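Local coordinates for protein uronate isomerase (Caulobacter crescentus, PDB 2Q01) that interconverts D-glucuronate with D-fructuronate and D-galacturonate with D-tagaturonate, as a uronate isomerase of the metallo-dependent hydrolase superfamily, at residues R157-R162 with A421-P426; I203-E208 with A269-L274. All coordinates share one frame; numbering follows the deposited sequence. Where two conformers were deposited one is given.

How the contacts relate
Contact 1 and contact 2 sit on opposite sides of the chain's centre, their own centres 39 Å apart and their nearest atoms about 21 Å apart, and they do not touch. Along the sequence, 203-208 and 269-274 both fall within the long loop that contact 1 closes by bringing 157-162 against 421-426. Contact 1 lies against the parallel strands 37-39 and 165-169, its centre about 15 Å from the centre of the chain; the centre of contact 2 is farther out, about 26 Å from that point, among the helices that precede and follow strand 249-252. The residues that bind potassium, Ala375, Tyr378, Leu381 and Asn411, belong to neither contact.

Contact 1: residues R157-R162 with A421-P426; sequences RALFDR and AFLSIP
Phe422 drives its ring, edge first, against the helix 156-162 in the TIM-barrel fold of this uronate isomerase, meeting CB of Leu159 and the backbone N of Phe160. CE2 of Phe422 lies 3.7 Å from CB of Leu159, and CZ of Phe422 comes within 3.9 Å of the backbone N of Phe160; both partners lie near the plane of the Phe422 ring, at its rim. CB of Phe160 touches the same CZ more loosely, at 4.2 Å. One methyl of each leucine completes the contact, Leu159 CD1 standing 4.0 Å from Leu423 CD1 where the two side chains cross obliquely.

With CG of Phe422 anti to the backbone N (chi1 178°), its ring extends from the 421-426 backbone toward the helix. The contact is apolar, and no hydrogen bond joins the two segments; all four touching residues are buried.

Further out, Ile165 of strand 165-169 touches both Phe160 and Phe422, while Phe49 meets the Phe422 ring edge-to-face. Leu423 also packs on Val122 and Val126 of helix 114-126, so its side chain bridges that helix and helix 156-162. The backbone closes on itself beside these residues, Ile425 N donating to Phe422 O at 3.2 Å.

Contact 2: residues I203-E208 with A269-L274; sequences IDFEDE and ALFNSL
Leu274 lays its CB over one face of the Phe205 ring, 3.6 Å from the centroid and only 6° off the ring normal, a CH-pi contact centred almost exactly on the aromatic system. At the rim of the same ring, near its plane, CE2 of Phe271 approaches Phe205 CZ at 4.5 Å, a looser apolar touch. The Phe214 ring also meets that of Phe205, the planes at about 35°.

The leucine reaches past the ring centre as well: its CD1 stands 3.7 Å from Phe205 CD1. CG of Leu274 is anti to the carbonyl carbon (chi1 -64°), and from there the branch carries CD1 over the CD1-CE1 side of the ring. On the same face, out past the CD2-CE2 side, is the Leu274 carbonyl, its O 3.8 Å from Phe205 CE2.

The loop holding Phe205 is braced by its neighbours. Glu206 N donates to Asp204 OD2 at 3.0 Å, meeting the carboxylate from above its plane, and Arg288 forms salt bridges with both Asp204 and Glu206. Phe287, on the same helix 281-302 as Arg288, meets the Phe205 ring edge-to-face and also touches Leu274.

Phe205 thus packs from the loop between strand 192-194 and helix 210-221 against the side of helix 264-276, in a loop whose Asx turn is closed by the bond from Glu206 N to Asp204 OD2.

Contact 1: residues R157-R162 with A421-P426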
loop_
_atom_site.group_PDB
_atom_site.type_symbol
_atom_site.label_atom_id
_atom_site.label_comp_id
_atom_site.label_asym_id
_atom_site.label_seq_id
_atom_site.Cartn_x
_atom_site.Cartn_y
_atom_site.Cartn_z
ATOM N N ARG B 157 13.372 22.199 -33.012
ATOM C CA ARG B 157 13.449 21.168 -34.054
ATOM C C ARG B 157 14.792 20.436 -34.053
ATOM O O ARG B 157 14.841 19.220 -34.249
ATOM C CB ARG B 157 13.217 21.776 -35.436
ATOM C CG ARG B 157 11.788 22.188 -35.723
ATOM C CD ARG B 157 11.656 22.705 -37.153
ATOM N NE ARG B 157 10.292 23.123 -37.446
ATOM C CZ ARG B 157 9.908 23.718 -38.570
ATOM N NH1 ARG B 157 10.787 23.977 -39.527
ATOM N NH2 ARG B 157 8.637 24.051 -38.737
ATOM N N ALA B 158 15.870 21.186 -33.834
ATOM C CA ALA B 158 17.222 20.630 -33.794
ATOM C C ALA B 158 17.417 19.710 -32.592
ATOM O O ALA B 158 18.102 18.692 -32.691
ATOM C CB ALA B 158 18.251 21.745 -33.781
ATOM N N LEU B 159 16.806 20.081 -31.470
ATOM C CA LEU B 159 16.837 19.283 -30.246
ATOM C C LEU B 159 15.991 18.020 -30.371
ATOM O O LEU B 159 16.375 16.968 -29.869
ATOM C CB LEU B 159 16.349 20.116 -29.062
ATOM C CG LEU B 159 17.326 21.091 -28.407
ATOM C CD1 LEU B 159 16.574 22.087 -27.532
ATOM C CD2 LEU B 159 18.369 20.354 -27.590
ATOM N N PHE B 160 14.845 18.140 -31.043
ATOM C CA PHE B 160 13.955 17.017 -31.345
ATOM C C PHE B 160 14.695 15.918 -32.105
ATOM O O PHE B 160 14.495 14.732 -31.842
ATOM C CB PHE B 160 12.773 17.527 -32.175
ATOM C CG PHE B 160 11.646 16.533 -32.359
ATOM C CD1 PHE B 160 10.538 16.565 -31.522
ATOM C CD2 PHE B 160 11.666 15.605 -33.402
ATOM C CE1 PHE B 160 9.485 15.676 -31.700
ATOM C CE2 PHE B 160 10.615 14.716 -33.588
ATOM C CZ PHE B 160 9.523 14.751 -32.735
ATOM N N ASP B 161 15.545 16.322 -33.044
ATOM C CA ASP B 161 16.322 15.381 -33.849
ATOM C C ASP B 161 17.498 14.778 -33.081
ATOM O O ASP B 161 17.767 13.581 -33.193
ATOM C CB ASP B 161 16.799 16.055 -35.134
ATOM C CG ASP B 161 15.653 16.621 -35.951
ATOM O OD1 ASP B 161 15.883 17.580 -36.722
ATOM O OD2 ASP B 161 14.519 16.112 -35.816
ATOM N N ARG B 162 18.179 15.610 -32.296
ATOM C CA ARG B 162 19.290 15.168 -31.460
ATOM C C ARG B 162 18.845 14.187 -30.378
ATOM O O ARG B 162 19.592 13.270 -30.023
ATOM C CB ARG B 162 19.983 16.363 -30.802
ATOM C CG ARG B 162 21.398 16.054 -30.330
ATOM C CD ARG B 162 21.647 16.550 -28.921
ATOM N NE ARG B 162 21.787 18.003 -28.861
ATOM C CZ ARG B 162 22.383 18.660 -27.872
ATOM N NH1 ARG B 162 22.913 18.001 -26.844
ATOM N NH2 ARG B 162 22.453 19.981 -27.915
ATOM N N ALA B 421 8.304 20.069 -19.664
ATOM C CA ALA B 421 9.750 20.266 -19.776
ATOM C C ALA B 421 10.335 19.382 -20.877
ATOM O O ALA B 421 10.489 18.172 -20.710
ATOM C CB ALA B 421 10.436 20.004 -18.435
ATOM N N PHE B 422 10.640 20.008 -22.008
ATOM C CA PHE B 422 11.062 19.302 -23.206
ATOM C C PHE B 422 12.456 18.695 -23.071
ATOM O O PHE B 422 12.696 17.582 -23.537
ATOM C CB PHE B 422 11.000 20.243 -24.409
ATOM C CG PHE B 422 11.465 19.625 -25.693
ATOM C CD1 PHE B 422 10.754 18.581 -26.280
ATOM C CD2 PHE B 422 12.610 20.094 -26.324
ATOM C CE1 PHE B 422 11.182 18.007 -27.472
ATOM C CE2 PHE B 422 13.046 19.529 -27.515
ATOM C CZ PHE B 422 12.330 18.482 -28.092
ATOM N N LEU B 423 13.357 19.424 -22.415
ATOM C CA LEU B 423 14.743 18.990 -22.225
ATOM C C LEU B 423 14.905 17.794 -21.290
ATOM O O LEU B 423 15.941 17.118 -21.315
ATOM C CB LEU B 423 15.595 20.151 -21.722
ATOM C CG LEU B 423 16.425 20.882 -22.774
ATOM C CD1 LEU B 423 15.568 21.759 -23.678
ATOM C CD2 LEU B 423 17.462 21.712 -22.067
ATOM N N SER B 424 13.882 17.544 -20.476
ATOM C CA SER B 424 13.877 16.421 -19.547
ATOM C C SER B 424 13.352 15.140 -20.197
ATOM O O SER B 424 13.392 14.076 -19.587
ATOM C CB SER B 424 13.046 16.758 -18.305
ATOM O OG SER B 424 13.642 17.799 -17.549
ATOM N N ILE B 425 12.854 15.242 -21.431
ATOM C CA ILE B 425 12.290 14.076 -22.142
ATOM C C ILE B 425 13.268 12.896 -22.288
ATOM O O ILE B 425 12.928 11.789 -21.850
ATOM C CB ILE B 425 11.559 14.456 -23.477
ATOM C CG1 ILE B 425 10.240 15.174 -23.179
ATOM C CG2 ILE B 425 11.308 13.230 -24.353
ATOM C CD1 ILE B 425 9.473 15.593 -24.424
ATOM N N PRO B 426 14.476 13.116 -22.874
ATOM C CA PRO B 426 15.457 12.022 -22.864
ATOM C C PRO B 426 15.899 11.561 -21.467
ATOM O O PRO B 426 16.140 10.372 -21.277
ATOM C CB PRO B 426 16.641 12.598 -23.647
ATOM C CG PRO B 426 16.482 14.061 -23.558
ATOM C CD PRO B 426 15.014 14.291 -23.590
#

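Contact 2: residues I203-E208 with A269-L274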
loop_
_atom_site.group_PDB
_atom_site.type_symbol
_atom_site.label_atom_id
_atom_site.label_comp_id
_atom_site.label_asym_id
_atom_site.label_seq_id
_atom_site.Cartn_x
_atom_site.Cartn_y
_atom_site.Cartn_z
ATOM N N ILE B 203 -16.809 19.019 -20.801
ATOM C CA ILE B 203 -17.474 17.876 -20.171
ATOM C C ILE B 203 -17.719 18.149 -18.684
ATOM O O ILE B 203 -18.784 17.824 -18.158
ATOM C CB ILE B 203 -16.687 16.553 -20.397
ATOM C CG1 ILE B 203 -16.701 16.192 -21.891
ATOM C CG2 ILE B 203 -17.246 15.415 -19.523
ATOM C CD1 ILE B 203 -16.227 14.793 -22.237
ATOM N N ASP B 204 -16.740 18.764 -18.019
ATOM C CA ASP B 204 -16.888 19.133 -16.614
ATOM C C ASP B 204 -17.597 20.474 -16.493
ATOM O O ASP B 204 -17.028 21.514 -16.830
ATOM C CB ASP B 204 -15.526 19.182 -15.915
ATOM C CG ASP B 204 -15.637 19.165 -14.392
ATOM O OD1 ASP B 204 -14.582 19.151 -13.720
ATOM O OD2 ASP B 204 -16.768 19.164 -13.859
ATOM N N PHE B 205 -18.840 20.438 -16.015
ATOM C CA PHE B 205 -19.615 21.655 -15.750
ATOM C C PHE B 205 -19.177 22.377 -14.460
ATOM O O PHE B 205 -19.512 23.546 -14.255
ATOM C CB PHE B 205 -21.116 21.346 -15.711
ATOM C CG PHE B 205 -21.766 21.268 -17.071
ATOM C CD1 PHE B 205 -21.905 20.050 -17.721
ATOM C CD2 PHE B 205 -22.258 22.412 -17.688
ATOM C CE1 PHE B 205 -22.518 19.966 -18.975
ATOM C CE2 PHE B 205 -22.867 22.340 -18.944
ATOM C CZ PHE B 205 -23.003 21.109 -19.584
ATOM N N GLU B 206 -18.430 21.683 -13.601
ATOM C CA GLU B 206 -17.860 22.286 -12.391
ATOM C C GLU B 206 -16.528 22.992 -12.660
ATOM O O GLU B 206 -15.971 23.635 -11.766
ATOM C CB GLU B 206 -17.686 21.241 -11.285
ATOM C CG GLU B 206 -18.977 20.863 -10.567
ATOM C CD GLU B 206 -18.782 19.737 -9.569
ATOM O OE1 GLU B 206 -18.410 18.614 -9.990
ATOM O OE2 GLU B 206 -19.010 19.976 -8.361
ATOM N N ASP B 207 -16.016 22.851 -13.882
ATOM C CA ASP B 207 -14.821 23.562 -14.323
ATOM C C ASP B 207 -15.211 25.020 -14.506
ATOM O O ASP B 207 -16.235 25.312 -15.124
ATOM C CB ASP B 207 -14.319 22.971 -15.644
ATOM C CG ASP B 207 -12.821 23.144 -15.844
ATOM O OD1 ASP B 207 -12.289 24.234 -15.548
ATOM O OD2 ASP B 207 -12.179 22.181 -16.320
ATOM N N GLU B 208 -14.410 25.931 -13.958
ATOM C CA GLU B 208 -14.743 27.360 -13.987
ATOM C C GLU B 208 -14.623 27.980 -15.378
ATOM O O GLU B 208 -15.321 28.942 -15.698
ATOM C CB GLU B 208 -13.935 28.158 -12.944
ATOM C CG GLU B 208 -12.452 28.404 -13.267
ATOM C CD GLU B 208 -11.550 27.208 -12.977
ATOM O OE1 GLU B 208 -11.976 26.275 -12.261
ATOM O OE2 GLU B 208 -10.399 27.203 -13.468
ATOM N N ALA B 269 -31.731 14.509 -20.940
ATOM C CA ALA B 269 -32.335 15.107 -19.750
ATOM C C ALA B 269 -31.296 15.716 -18.829
ATOM O O ALA B 269 -31.433 16.867 -18.419
ATOM C CB ALA B 269 -33.157 14.070 -18.991
ATOM N N LEU B 270 -30.263 14.933 -18.518
ATOM C CA LEU B 270 -29.175 15.355 -17.636
ATOM C C LEU B 270 -28.367 16.499 -18.241
ATOM O O LEU B 270 -28.005 17.447 -17.540
ATOM C CB LEU B 270 -28.263 14.163 -17.328
ATOM C CG LEU B 270 -26.960 14.368 -16.559
ATOM C CD1 LEU B 270 -27.242 14.801 -15.145
ATOM C CD2 LEU B 270 -26.185 13.073 -16.579
ATOM N N PHE B 271 -28.102 16.396 -19.542
ATOM C CA PHE B 271 -27.407 17.430 -20.303
ATOM C C PHE B 271 -28.155 18.763 -20.237
ATOM O O PHE B 271 -27.552 19.801 -19.953
ATOM C CB PHE B 271 -27.224 16.972 -21.757
ATOM C CG PHE B 271 -26.551 17.983 -22.641
ATOM C CD1 PHE B 271 -27.266 18.644 -23.631
ATOM C CD2 PHE B 271 -25.199 18.264 -22.494
ATOM C CE1 PHE B 271 -26.646 19.589 -24.448
ATOM C CE2 PHE B 271 -24.574 19.200 -23.305
ATOM C CZ PHE B 271 -25.295 19.856 -24.290
ATOM N N ASN B 272 -29.466 18.715 -20.480
ATOM C CA ASN B 272 -30.322 19.906 -20.451
ATOM C C ASN B 272 -30.357 20.627 -19.105
ATOM O O ASN B 272 -30.341 21.856 -19.070
ATOM C CB ASN B 272 -31.743 19.564 -20.894
ATOM C CG ASN B 272 -31.839 19.243 -22.377
ATOM O OD1 ASN B 272 -32.834 18.676 -22.824
ATOM N ND2 ASN B 272 -30.807 19.600 -23.145
ATOM N N SER B 273 -30.381 19.864 -18.011
ATOM C CA SER B 273 -30.348 20.419 -16.657
ATOM C C SER B 273 -29.089 21.231 -16.405
ATOM O O SER B 273 -29.146 22.284 -15.771
ATOM C CB SER B 273 -30.421 19.310 -15.611
ATOM O OG SER B 273 -31.508 18.437 -15.852
ATOM N N LEU B 274 -27.957 20.734 -16.901
ATOM C CA LEU B 274 -26.665 21.362 -16.641
ATOM C C LEU B 274 -26.454 22.593 -17.507
ATOM O O LEU B 274 -25.941 23.608 -17.029
ATOM C CB LEU B 274 -25.526 20.355 -16.819
ATOM C CG LEU B 274 -25.532 19.171 -15.846
ATOM C CD1 LEU B 274 -24.779 18.026 -16.436
ATOM C CD2 LEU B 274 -24.930 19.544 -14.510
#